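Local coordinates for MgGH51 (Meripilus giganteus, PDB 6ZPV), which hydrolyses terminal alpha-L-arabinofuranosyl residues as a fungal family GH51 glycosidase, probably releasing arabinose from arabinose-bearing polysaccharides or oligosaccharides, at residues V1-K7 with T563-F569; L514-N518 with V619-T623; S15-G19 with M464-E468; A553-A559 with N613-S618. All coordinates share one frame; numbering follows the deposited sequence.

Contact 1: residues V1-K7 with T563-F569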
loop_
_atom_site.group_PDB
_atom_site.type_symbol
_atom_site.label_atom_id
_atom_site.label_comp_id
_atom_site.label_asym_id
_atom_site.label_seq_id
_atom_site.Cartn_x
_atom_site.Cartn_y
_atom_site.Cartn_z
ATOM N N VAL A 1 -38.585 -8.381 4.031
ATOM C CA VAL A 1 -38.841 -6.989 3.690
ATOM C C VAL A 1 -38.991 -6.899 2.180
ATOM O O VAL A 1 -38.205 -7.542 1.479
ATOM C CB VAL A 1 -37.754 -6.018 4.236
ATOM C CG1 VAL A 1 -36.368 -6.297 3.705
ATOM C CG2 VAL A 1 -38.064 -4.566 3.900
ATOM N N THR A 2 -39.918 -6.081 1.700
ATOM C CA THR A 2 -40.038 -5.805 0.254
ATOM C C THR A 2 -39.130 -4.654 -0.164
ATOM O O THR A 2 -39.181 -3.602 0.494
ATOM C CB THR A 2 -41.475 -5.483 -0.097
ATOM O OG1 THR A 2 -42.274 -6.631 0.164
ATOM C CG2 THR A 2 -41.603 -5.063 -1.551
ATOM N N VAL A 3 -38.313 -4.868 -1.151
ATOM C CA VAL A 3 -37.441 -3.819 -1.704
ATOM C C VAL A 3 -37.890 -3.510 -3.108
ATOM O O VAL A 3 -37.721 -4.347 -4.023
ATOM C CB VAL A 3 -35.970 -4.246 -1.688
ATOM C CG1 VAL A 3 -35.112 -3.152 -2.245
ATOM C CG2 VAL A 3 -35.513 -4.591 -0.291
ATOM N N THR A 4 -38.505 -2.343 -3.287
ATOM C CA THR A 4 -38.969 -1.899 -4.597
ATOM C C THR A 4 -37.850 -1.104 -5.243
ATOM O O THR A 4 -37.354 -0.135 -4.621
ATOM C CB THR A 4 -40.253 -1.091 -4.441
ATOM O OG1 THR A 4 -41.265 -1.947 -3.896
ATOM C CG2 THR A 4 -40.739 -0.546 -5.775
ATOM N N VAL A 5 -37.517 -1.408 -6.488
ATOM C CA VAL A 5 -36.402 -0.782 -7.222
ATOM C C VAL A 5 -36.967 0.213 -8.210
ATOM O O VAL A 5 -37.806 -0.168 -9.051
ATOM C CB VAL A 5 -35.546 -1.844 -7.913
ATOM C CG1 VAL A 5 -34.367 -1.164 -8.551
ATOM C CG2 VAL A 5 -35.126 -2.915 -6.895
ATOM N N ASN A 6 -36.552 1.459 -8.142
ATOM C CA ASN A 6 -36.980 2.466 -9.124
ATOM C C ASN A 6 -36.261 2.218 -10.439
ATOM O O ASN A 6 -35.018 2.042 -10.463
ATOM C CB ASN A 6 -36.658 3.852 -8.562
ATOM C CG ASN A 6 -37.395 5.002 -9.204
ATOM O OD1 ASN A 6 -37.518 5.081 -10.427
ATOM N ND2 ASN A 6 -37.817 5.902 -8.322
ATOM N N LYS A 7 -37.003 2.253 -11.543
ATOM C CA LYS A 7 -36.408 2.112 -12.872
ATOM C C LYS A 7 -35.605 3.343 -13.281
ATOM O O LYS A 7 -34.849 3.248 -14.242
ATOM C CB LYS A 7 -37.443 1.817 -13.948
ATOM C CG LYS A 7 -38.404 2.966 -14.222
ATOM C CD LYS A 7 -39.345 2.753 -15.417
ATOM C CE LYS A 7 -40.444 3.788 -15.491
ATOM N NZ LYS A 7 -39.888 5.145 -15.714
ATOM N N THR A 563 -37.724 -9.482 -0.564
ATOM C CA THR A 563 -38.503 -9.685 -1.763
ATOM C C THR A 563 -38.218 -8.487 -2.686
ATOM O O THR A 563 -38.655 -7.375 -2.377
ATOM C CB THR A 563 -40.016 -9.735 -1.443
ATOM O OG1 THR A 563 -40.316 -10.666 -0.379
ATOM C CG2 THR A 563 -40.789 -10.033 -2.714
ATOM N N PHE A 564 -37.459 -8.732 -3.743
ATOM C CA PHE A 564 -37.135 -7.677 -4.712
ATOM C C PHE A 564 -38.243 -7.532 -5.717
ATOM O O PHE A 564 -38.664 -8.533 -6.334
ATOM C CB PHE A 564 -35.802 -7.985 -5.385
ATOM C CG PHE A 564 -34.645 -7.818 -4.446
ATOM C CD1 PHE A 564 -34.203 -6.534 -4.070
ATOM C CD2 PHE A 564 -34.042 -8.910 -3.858
ATOM C CE1 PHE A 564 -33.170 -6.420 -3.160
ATOM C CE2 PHE A 564 -33.010 -8.760 -2.954
ATOM C CZ PHE A 564 -32.576 -7.517 -2.591
ATOM N N GLN A 565 -38.683 -6.296 -5.906
ATOM C CA GLN A 565 -39.739 -5.935 -6.870
ATOM C C GLN A 565 -39.131 -5.016 -7.912
ATOM O O GLN A 565 -38.793 -3.865 -7.609
ATOM C CB GLN A 565 -40.931 -5.286 -6.169
ATOM C CG GLN A 565 -41.668 -6.191 -5.250
ATOM C CD GLN A 565 -42.460 -7.299 -5.896
ATOM O OE1 GLN A 565 -42.497 -7.383 -7.116
ATOM N NE2 GLN A 565 -43.207 -8.046 -5.080
ATOM N N LEU A 566 -38.990 -5.546 -9.112
ATOM C CA LEU A 566 -38.416 -4.876 -10.296
ATOM C C LEU A 566 -39.499 -4.751 -11.372
ATOM O O LEU A 566 -39.157 -4.609 -12.604
ATOM C CB LEU A 566 -37.201 -5.633 -10.808
ATOM C CG LEU A 566 -35.908 -5.435 -9.989
ATOM C CD1 LEU A 566 -35.944 -6.168 -8.694
ATOM C CD2 LEU A 566 -34.727 -5.813 -10.781
ATOM N N THR A 567 -40.771 -4.693 -10.975
ATOM C CA THR A 567 -41.861 -4.633 -11.965
ATOM C C THR A 567 -41.903 -3.292 -12.716
ATOM O O THR A 567 -42.584 -3.241 -13.745
ATOM C CB THR A 567 -43.179 -4.878 -11.249
ATOM O OG1 THR A 567 -43.373 -3.932 -10.226
ATOM C CG2 THR A 567 -43.244 -6.298 -10.723
ATOM N N GLN A 568 -41.222 -2.243 -12.266
ATOM C CA GLN A 568 -41.197 -0.980 -13.030
ATOM C C GLN A 568 -40.431 -1.143 -14.344
ATOM O O GLN A 568 -40.621 -0.341 -15.281
ATOM C CB GLN A 568 -40.552 0.158 -12.223
ATOM C CG GLN A 568 -41.424 0.577 -11.049
ATOM C CD GLN A 568 -40.755 1.657 -10.239
ATOM O OE1 GLN A 568 -39.914 2.426 -10.777
ATOM N NE2 GLN A 568 -41.141 1.727 -8.962
ATOM N N PHE A 569 -39.475 -2.052 -14.385
ATOM C CA PHE A 569 -38.616 -2.227 -15.571
ATOM C C PHE A 569 -39.418 -2.837 -16.726
ATOM O O PHE A 569 -40.447 -3.526 -16.550
ATOM C CB PHE A 569 -37.396 -3.084 -15.237
ATOM C CG PHE A 569 -36.432 -2.442 -14.247
ATOM C CD1 PHE A 569 -36.624 -2.483 -12.862
ATOM C CD2 PHE A 569 -35.413 -1.667 -14.695
ATOM C CE1 PHE A 569 -35.821 -1.811 -11.973
ATOM C CE2 PHE A 569 -34.546 -1.033 -13.788
ATOM C CZ PHE A 569 -34.747 -1.141 -12.420
HETATM O O HOH W 1 -43.604 -7.409 -2.247
HETATM O O HOH W 2 -42.160 -9.251 1.208
HETATM O O HOH W 3 -39.792 -1.897 -9.748
HETATM O O HOH W 4 -40.335 5.157 -10.901
#
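Strand 2-4 pairs in parallel with strand 563-565, their axes 4.7 Å apart at closest approach and 21° from parallel. Four backbone bonds join them: Thr563 N to Val1 O, Val3 N to Thr563 O, Gln565 N to Val3 O, and Val5 N to Gln565 O. A type I turn, Leu566 to Phe569, follows. Gln568 runs extended beyond CG and brings OE1 to 3.0 Å from Lys7 N. The bond is straight at hydrogen, 164°, but the donor lies above the amide plane. A water joins the same OE1 to Asn6 OD1, which also accepts from Asn8 N. Another water accepts from Gln568 N and donates to Val5 O and Gln565 O, linking the turn to both backbones where the direct pairing ends.

Val3 CB lies 3.7 Å from Phe564 CD1, the side chains side by side. Val5 splits its branches: CG2 meets Leu566 CD1 at 3.8 Å, while CG1, anti to the backbone N (chi1 -175°), meets the edge of the Phe569 ring. Lys7 CA sits over a face of that ring, 4.0 Å from its centroid, a CH-pi contact.

Thr2, Thr4, Thr563 and Gln565 line the sheet face away from Val3 and Phe564. Thr2 OG1 shares one water with Gln565 NE2 and one with Thr563 OG1. Gln565 OE1 is hydrogen-bonded to Thr609 OG1 of strand 609-614, which flanks strand 560-565 on its other edge. Val3 and Val5 pack on strand 535-541, and Phe564 on strand 547-554, so the small mixed sheet packs against these two strands of the larger antiparallel sheet.

Contact 2: residues L514-N518 with V619-T623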
loop_
_atom_site.group_PDB
_atom_site.type_symbol
_atom_site.label_atom_id
_atom_site.label_comp_id
_atom_site.label_asym_id
_atom_site.label_seq_id
_atom_site.Cartn_x
_atom_site.Cartn_y
_atom_site.Cartn_z
ATOM N N LEU A 514 -16.074 -7.360 -3.784
ATOM C CA LEU A 514 -17.471 -7.537 -4.193
ATOM C C LEU A 514 -18.095 -6.181 -4.519
ATOM O O LEU A 514 -18.870 -6.077 -5.479
ATOM C CB LEU A 514 -18.266 -8.270 -3.104
ATOM C CG LEU A 514 -18.026 -9.774 -3.004
ATOM C CD1 LEU A 514 -18.644 -10.309 -1.761
ATOM C CD2 LEU A 514 -18.539 -10.520 -4.190
ATOM N N PHE A 515 -17.793 -5.146 -3.735
ATOM C CA PHE A 515 -18.384 -3.841 -4.011
ATOM C C PHE A 515 -17.794 -3.220 -5.256
ATOM O O PHE A 515 -18.519 -2.635 -6.066
ATOM C CB PHE A 515 -18.296 -2.924 -2.777
ATOM C CG PHE A 515 -19.449 -3.101 -1.798
ATOM C CD1 PHE A 515 -19.693 -4.286 -1.167
ATOM C CD2 PHE A 515 -20.289 -2.034 -1.539
ATOM C CE1 PHE A 515 -20.805 -4.429 -0.355
ATOM C CE2 PHE A 515 -21.394 -2.182 -0.731
ATOM C CZ PHE A 515 -21.648 -3.377 -0.130
ATOM N N ALA A 516 -16.477 -3.278 -5.411
ATOM C CA ALA A 516 -15.778 -2.586 -6.498
ATOM C C ALA A 516 -15.951 -3.258 -7.840
ATOM O O ALA A 516 -16.015 -2.563 -8.866
ATOM C CB ALA A 516 -14.288 -2.486 -6.158
ATOM N N LEU A 517 -15.992 -4.582 -7.890
ATOM C CA LEU A 517 -16.101 -5.271 -9.193
ATOM C C LEU A 517 -17.552 -5.358 -9.689
ATOM O O LEU A 517 -17.776 -5.787 -10.868
ATOM C CB LEU A 517 -15.586 -6.692 -9.061
ATOM C CG LEU A 517 -14.074 -6.844 -8.966
ATOM C CD1 LEU A 517 -13.727 -8.305 -8.989
ATOM C CD2 LEU A 517 -13.335 -6.140 -10.103
ATOM N N ASN A 518 -18.520 -5.031 -8.889
ATOM C CA ASN A 518 -19.946 -5.177 -9.197
ATOM C C ASN A 518 -20.633 -3.805 -8.958
ATOM O O ASN A 518 -21.471 -3.668 -8.071
ATOM C CB ASN A 518 -20.558 -6.308 -8.354
ATOM C CG ASN A 518 -19.817 -7.598 -8.524
ATOM O OD1 ASN A 518 -19.970 -8.313 -9.512
ATOM N ND2 ASN A 518 -19.005 -7.924 -7.562
ATOM N N VAL A 619 -22.403 -10.842 3.160
ATOM C CA VAL A 619 -22.340 -9.854 2.098
ATOM C C VAL A 619 -22.690 -10.610 0.816
ATOM O O VAL A 619 -22.036 -11.612 0.490
ATOM C CB VAL A 619 -20.950 -9.211 1.915
ATOM C CG1 VAL A 619 -20.992 -8.159 0.822
ATOM C CG2 VAL A 619 -20.476 -8.621 3.241
ATOM N N SER A 620 -23.697 -10.134 0.086
ATOM C CA SER A 620 -24.191 -10.817 -1.118
ATOM C C SER A 620 -24.264 -9.830 -2.264
ATOM O O SER A 620 -24.626 -8.656 -2.059
ATOM C CB SER A 620 -25.537 -11.468 -0.899
ATOM O OG SER A 620 -25.529 -12.311 0.255
ATOM N N VAL A 621 -24.053 -10.325 -3.468
ATOM C CA VAL A 621 -24.274 -9.534 -4.699
ATOM C C VAL A 621 -25.112 -10.397 -5.637
ATOM O O VAL A 621 -24.687 -11.515 -5.986
ATOM C CB VAL A 621 -22.969 -9.156 -5.398
ATOM C CG1 VAL A 621 -23.269 -8.318 -6.638
ATOM C CG2 VAL A 621 -22.030 -8.438 -4.433
ATOM N N ILE A 622 -26.243 -9.863 -6.045
ATOM C CA ILE A 622 -27.099 -10.493 -7.061
ATOM C C ILE A 622 -26.973 -9.633 -8.306
ATOM O O ILE A 622 -27.226 -8.403 -8.235
ATOM C CB ILE A 622 -28.569 -10.636 -6.608
ATOM C CG1 ILE A 622 -28.624 -11.593 -5.431
ATOM C CG2 ILE A 622 -29.420 -11.129 -7.794
ATOM C CD1 ILE A 622 -30.006 -11.696 -4.763
ATOM N N THR A 623 -26.603 -10.227 -9.452
ATOM C CA THR A 623 -26.472 -9.498 -10.721
ATOM C C THR A 623 -27.520 -10.017 -11.690
ATOM O O THR A 623 -27.510 -11.228 -12.024
ATOM C CB THR A 623 -25.073 -9.635 -11.301
ATOM O OG1 THR A 623 -24.106 -9.216 -10.322
ATOM C CG2 THR A 623 -24.918 -8.811 -12.550
HETATM O O HOH W 5 -21.605 -9.294 -11.386
#
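Leu514 and Phe515, in the last turns of helix 507-517, carry the apolar part of this contact with Val619 and Val621 of the strand. Leu514 slides past both valines in the opposite direction. Its CB lies 4.0 Å from Val621 CG2, and its CD1 lies 4.1 Å from Val619 CG1. Phe515 crosses Val619 at about a right angle. In Val619, chi1 (-178°) turns CG1 opposite N and toward the helix, where it comes in the plane of the ring at its edge, 3.9 Å from Phe515 CE1. The same methyl thus meets both helix residues. Val621 also divides its branches: CG2 takes Leu514, and CG1 packs at 3.8 Å against Asn518 CB.

The polar part belongs to Asn518, just past the helix. Its ND2 turns back to Leu514 O at 2.8 Å, nearly straight at 172°, with the acceptor in the amide plane. This bond fixes the rotation of the amide and occupies a carbonyl of the final helical turn. It also directs OD1 to a water, 2.7 Å away, which is held in turn by Thr623 OG1. With an alanine here, Leu514 O would probably lose this donor and the water on Thr623 OG1 its partner on the helix side.

Around the contact, strand 618-625 runs between strands 547-554 and 575-582 of the antiparallel sheet of the C-terminal domain. Lys551 of the first touches Val621 and donates from NZ to Phe515 O and Asn518 O. Helix 454-469 packs against Phe515 and Val619 through Ala461.

Contact 3: residues S15-G19 with M464-E468. With SO4 (sulfate ion), chain R.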
loop_
_atom_site.group_PDB
_atom_site.type_symbol
_atom_site.label_atom_id
_atom_site.label_comp_id
_atom_site.label_asym_id
_atom_site.label_seq_id
_atom_site.Cartn_x
_atom_site.Cartn_y
_atom_site.Cartn_z
ATOM N N SER A 15 -16.660 7.090 -11.162
ATOM C CA SER A 15 -15.680 6.034 -11.495
ATOM C C SER A 15 -14.728 5.795 -10.331
ATOM O O SER A 15 -14.205 4.660 -10.258
ATOM C CB SER A 15 -14.911 6.418 -12.755
ATOM O OG SER A 15 -13.959 7.434 -12.531
ATOM N N THR A 16 -14.532 6.760 -9.477
ATOM C CA THR A 16 -13.570 6.732 -8.381
ATOM C C THR A 16 -14.103 6.170 -7.072
ATOM O O THR A 16 -13.373 6.197 -6.093
ATOM C CB THR A 16 -13.045 8.166 -8.186
ATOM O OG1 THR A 16 -14.164 9.055 -8.069
ATOM C CG2 THR A 16 -12.137 8.603 -9.308
ATOM N N LEU A 17 -15.335 5.640 -7.050
ATOM C CA LEU A 17 -15.930 5.366 -5.722
ATOM C C LEU A 17 -15.066 4.449 -4.884
ATOM O O LEU A 17 -14.956 4.697 -3.662
ATOM C CB LEU A 17 -17.328 4.800 -5.876
ATOM C CG LEU A 17 -18.089 4.578 -4.581
ATOM C CD1 LEU A 17 -18.169 5.809 -3.715
ATOM C CD2 LEU A 17 -19.491 4.070 -4.886
ATOM N N TYR A 18 -14.515 3.372 -5.414
ATOM C CA TYR A 18 -13.767 2.391 -4.624
ATOM C C TYR A 18 -12.293 2.396 -4.976
ATOM O O TYR A 18 -11.968 2.258 -6.184
ATOM C CB TYR A 18 -14.346 0.978 -4.753
ATOM C CG TYR A 18 -15.814 0.906 -4.392
ATOM C CD1 TYR A 18 -16.217 0.992 -3.067
ATOM C CD2 TYR A 18 -16.786 0.801 -5.355
ATOM C CE1 TYR A 18 -17.577 0.971 -2.726
ATOM C CE2 TYR A 18 -18.136 0.774 -5.023
ATOM C CZ TYR A 18 -18.538 0.874 -3.718
ATOM O OH TYR A 18 -19.865 0.830 -3.350
ATOM N N GLY A 19 -11.409 2.465 -4.007
ATOM C CA GLY A 19 -9.960 2.440 -4.287
ATOM C C GLY A 19 -9.170 2.051 -3.084
ATOM O O GLY A 19 -9.734 1.538 -2.103
ATOM N N MET A 464 -20.802 0.757 3.516
ATOM C CA MET A 464 -20.495 1.004 2.095
ATOM C C MET A 464 -21.775 1.129 1.270
ATOM O O MET A 464 -21.746 1.875 0.263
ATOM C CB MET A 464 -19.592 -0.110 1.587
ATOM C CG MET A 464 -18.173 -0.101 2.253
ATOM S SD MET A 464 -17.351 -1.676 2.223
ATOM C CE MET A 464 -16.998 -1.629 0.512
ATOM N N THR A 465 -22.861 0.450 1.614
ATOM C CA THR A 465 -24.110 0.649 0.890
ATOM C C THR A 465 -24.541 2.130 1.008
ATOM O O THR A 465 -25.084 2.692 0.047
ATOM C CB THR A 465 -25.256 -0.271 1.331
ATOM O OG1 THR A 465 -25.676 0.027 2.671
ATOM C CG2 THR A 465 -24.922 -1.724 1.143
ATOM N N GLY A 466 -24.293 2.747 2.165
ATOM C CA GLY A 466 -24.588 4.157 2.337
ATOM C C GLY A 466 -23.619 5.026 1.522
ATOM O O GLY A 466 -24.033 6.025 0.965
ATOM N N LEU A 467 -22.335 4.685 1.480
ATOM C CA LEU A 467 -21.397 5.422 0.612
ATOM C C LEU A 467 -21.916 5.414 -0.832
ATOM O O LEU A 467 -21.868 6.446 -1.533
ATOM C CB LEU A 467 -19.999 4.834 0.719
ATOM C CG LEU A 467 -19.345 4.855 2.093
ATOM C CD1 LEU A 467 -17.971 4.219 2.018
ATOM C CD2 LEU A 467 -19.216 6.255 2.651
ATOM N N GLU A 468 -22.383 4.261 -1.276
ATOM C CA GLU A 468 -22.833 4.125 -2.659
ATOM C C GLU A 468 -24.137 4.873 -2.890
ATOM O O GLU A 468 -24.300 5.598 -3.899
ATOM C CB GLU A 468 -22.919 2.631 -3.047
ATOM C CG GLU A 468 -23.152 2.377 -4.497
ATOM C CD GLU A 468 -22.983 0.908 -4.864
ATOM O OE1 GLU A 468 -23.959 0.165 -4.745
ATOM O OE2 GLU A 468 -21.834 0.535 -5.264
HETATM S S SO4 R . -15.598 10.456 -12.478
HETATM O O1 SO4 R . -14.566 9.723 -11.716
HETATM O O2 SO4 R . -15.114 11.159 -13.628
HETATM O O3 SO4 R . -16.195 11.471 -11.529
HETATM O O4 SO4 R . -16.648 9.486 -12.748
#
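Tyr18 reaches from the loop 15-19 to helix 454-469 and ends in a hydrogen bond to Glu468. From CB, chi1 (-56°) puts CG opposite the carbonyl carbon and sends the ring toward helix 454-469. Leu17 CG lies over the centre of one ring face, 3.7 Å above the plane. On the CE1 side the ring meets the methyl CE of Met464 at 4.2 Å, where the methionine chain bends at its last torsion (chi3 73°). On the CE2 side Glu468 OE2 comes to the ring edge, near its plane. At the tip, OH donates to Glu468 OE2 over 2.8 Å. The donor stands well above the carboxylate plane, and ring and carboxylate planes are 74° apart.

The loop leads into strand 20-21, the first of eight parallel strands, consistent with the (beta/alpha)8 barrel of GH51 enzymes. The contact joins the loop before the first barrel strand to the helix between the seventh and eighth, within the barrel wall; the helix also packs on the beta domain.

Glu468 is held on both oxygens. OE2 also makes a salt bridge to Lys551, and OE1 is hydrogen-bonded to Ser538. The lysine would be expected to favour the charged carboxylate. Leu17 CD2 crosses the glutamate at about a right angle and touches its CA at 4.0 Å. At the far end of the loop, Ser15 N binds a sulfate oxygen, O4, at 2.9 Å, and Arg344 binds the same ion.

Contact 4: residues A553-A559 with N613-S618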
loop_
_atom_site.group_PDB
_atom_site.type_symbol
_atom_site.label_atom_id
_atom_site.label_comp_id
_atom_site.label_asym_id
_atom_site.label_seq_id
_atom_site.Cartn_x
_atom_site.Cartn_y
_atom_site.Cartn_z
ATOM N N ALA A 553 -25.969 -6.308 2.541
ATOM C CA ALA A 553 -25.207 -6.571 3.762
ATOM C C ALA A 553 -26.186 -6.940 4.872
ATOM O O ALA A 553 -27.011 -6.113 5.248
ATOM C CB ALA A 553 -24.358 -5.365 4.140
ATOM N N ASN A 554 -26.025 -8.144 5.410
ATOM C CA ASN A 554 -26.724 -8.547 6.643
ATOM C C ASN A 554 -25.667 -8.561 7.728
ATOM O O ASN A 554 -24.910 -9.510 7.825
ATOM C CB ASN A 554 -27.469 -9.863 6.508
ATOM C CG ASN A 554 -28.264 -10.191 7.741
ATOM O OD1 ASN A 554 -28.131 -9.482 8.765
ATOM N ND2 ASN A 554 -29.106 -11.220 7.671
ATOM N N ALA A 555 -25.589 -7.464 8.507
ATOM C CA ALA A 555 -24.529 -7.270 9.505
ATOM C C ALA A 555 -24.934 -7.761 10.864
ATOM O O ALA A 555 -24.161 -7.491 11.864
ATOM C CB ALA A 555 -24.131 -5.800 9.587
ATOM N N GLY A 556 -26.064 -8.453 10.965
ATOM C CA GLY A 556 -26.625 -8.966 12.209
ATOM C C GLY A 556 -26.639 -10.491 12.308
ATOM O O GLY A 556 -26.256 -11.213 11.389
ATOM N N SER A 557 -27.134 -10.963 13.472
ATOM C CA SER A 557 -27.055 -12.387 13.841
ATOM C C SER A 557 -28.243 -13.230 13.396
ATOM O O SER A 557 -28.206 -14.467 13.637
ATOM C CB SER A 557 -26.902 -12.521 15.340
ATOM O OG SER A 557 -28.015 -11.999 16.006
ATOM N N SER A 558 -29.241 -12.630 12.783
ATOM C CA SER A 558 -30.364 -13.435 12.272
ATOM C C SER A 558 -30.489 -13.265 10.744
ATOM O O SER A 558 -30.256 -12.201 10.162
ATOM C CB SER A 558 -31.648 -13.178 13.018
ATOM O OG SER A 558 -31.951 -11.822 12.782
ATOM N N ALA A 559 -30.810 -14.361 10.084
ATOM C CA ALA A 559 -31.171 -14.394 8.644
ATOM C C ALA A 559 -32.326 -13.460 8.404
ATOM O O ALA A 559 -33.244 -13.346 9.248
ATOM C CB ALA A 559 -31.503 -15.798 8.178
ATOM N N ASN A 613 -32.853 -15.016 0.652
ATOM C CA ASN A 613 -32.671 -15.174 2.086
ATOM C C ASN A 613 -31.223 -14.837 2.425
ATOM O O ASN A 613 -30.321 -15.600 2.097
ATOM C CB ASN A 613 -33.025 -16.582 2.580
ATOM C CG ASN A 613 -32.941 -16.713 4.113
ATOM O OD1 ASN A 613 -32.739 -15.756 4.946
ATOM N ND2 ASN A 613 -33.108 -17.939 4.591
ATOM N N ALA A 614 -31.007 -13.688 3.035
ATOM C CA ALA A 614 -29.655 -13.204 3.395
ATOM C C ALA A 614 -29.235 -13.813 4.716
ATOM O O ALA A 614 -29.825 -13.500 5.746
ATOM C CB ALA A 614 -29.619 -11.706 3.490
ATOM N N PRO A 615 -28.229 -14.702 4.727
ATOM C CA PRO A 615 -27.807 -15.294 5.981
ATOM C C PRO A 615 -27.348 -14.257 6.977
ATOM O O PRO A 615 -26.865 -13.166 6.597
ATOM C CB PRO A 615 -26.662 -16.284 5.614
ATOM C CG PRO A 615 -26.906 -16.551 4.162
ATOM C CD PRO A 615 -27.481 -15.260 3.601
ATOM N N ALA A 616 -27.419 -14.590 8.271
ATOM C CA ALA A 616 -26.704 -13.803 9.283
ATOM C C ALA A 616 -25.257 -13.560 8.838
ATOM O O ALA A 616 -24.648 -14.446 8.241
ATOM C CB ALA A 616 -26.697 -14.566 10.593
ATOM N N PHE A 617 -24.753 -12.395 9.119
ATOM C CA PHE A 617 -23.353 -12.041 8.865
ATOM C C PHE A 617 -22.993 -12.404 7.425
ATOM O O PHE A 617 -22.126 -13.276 7.184
ATOM C CB PHE A 617 -22.408 -12.694 9.871
ATOM C CG PHE A 617 -22.693 -12.267 11.289
ATOM C CD1 PHE A 617 -22.576 -10.915 11.701
ATOM C CD2 PHE A 617 -23.150 -13.170 12.209
ATOM C CE1 PHE A 617 -22.918 -10.495 12.956
ATOM C CE2 PHE A 617 -23.478 -12.757 13.506
ATOM C CZ PHE A 617 -23.372 -11.424 13.853
ATOM N N SER A 618 -23.608 -11.735 6.461
ATOM C CA SER A 618 -23.307 -12.018 5.044
ATOM C C SER A 618 -23.195 -10.738 4.215
ATOM O O SER A 618 -23.884 -9.729 4.492
ATOM C CB SER A 618 -24.353 -12.932 4.445
ATOM O OG SER A 618 -25.653 -12.356 4.400
#
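Asn554 ND2 gives one hydrogen bond to Ala614 O, 3.1 Å away across the contact, and another to Ser558 O, 2.9 Å away in its own loop. Both acceptors lie close to the amide plane, although ND2 stands above the carbonyl plane of Ala614. The other end of the amide is used too: OD1 accepts from Gly556 N at 3.2 Å, an Asx turn. Three bonds thus hold the amide flat and fix which end is which. A chi1 near 180° (-175°) extends CG and brings the amide to the backbone of the turn 556-558. A leucine in its place would probably leave Gly556 N and the carbonyls of Ser558 and Ala614 without these partners, and the turn less firmly fixed.

The backbones meet at Asn554 and Ser618, an antiparallel hydrogen-bonded pair with bonds both ways. Phe617 and Ser618 together face Asn554, which makes a G1 beta bulge. Phe617 takes the bulge position with positive phi (50°), and its N donates to Gly556 O at 3.0 Å. The ring of Phe617 folds back over that same carbonyl. Gly556 O stands over the centre of one ring face, 3.5 Å above the plane, and Ser557 CA touches CE2 obliquely at 3.6 Å.

Ser618 OG, in the position between N and the carbonyl carbon (chi1 64°), turns back to Pro615 O at 2.6 Å and bridges the bend between strands 609-614 and 618-625. Further along, Ala616 CB rests against Ser557 O, and Ala559 CA points its hydrogen at Ala614 O. Phe617 also packs on Val454 and Thr458 of helix 454-469.

How the contacts relate
Contacts 1 and 4 lie in the C-terminal beta domain, contact 2 joins it to the helix after the last barrel strand, and contact 3 lies in the barrel. Contacts 2 and 3 are close, with centres 12 Å apart, and touch where Phe515 meets Tyr18 and Met464. The centre of contact 1 lies 18 to 22 Å from the other three centres. Contacts 1 and 4 share the small mixed sheet through strands 560-565 and 609-614. Contacts 2 and 4 share the antiparallel sheet through strand 618-625. Along the chain, contact 3 is nested inside contact 1, and contact 4 inside contact 2. The chain thus starts in the beta domain before it enters the barrel, so the N-terminal strand lies beside a strand of the C-terminal domain.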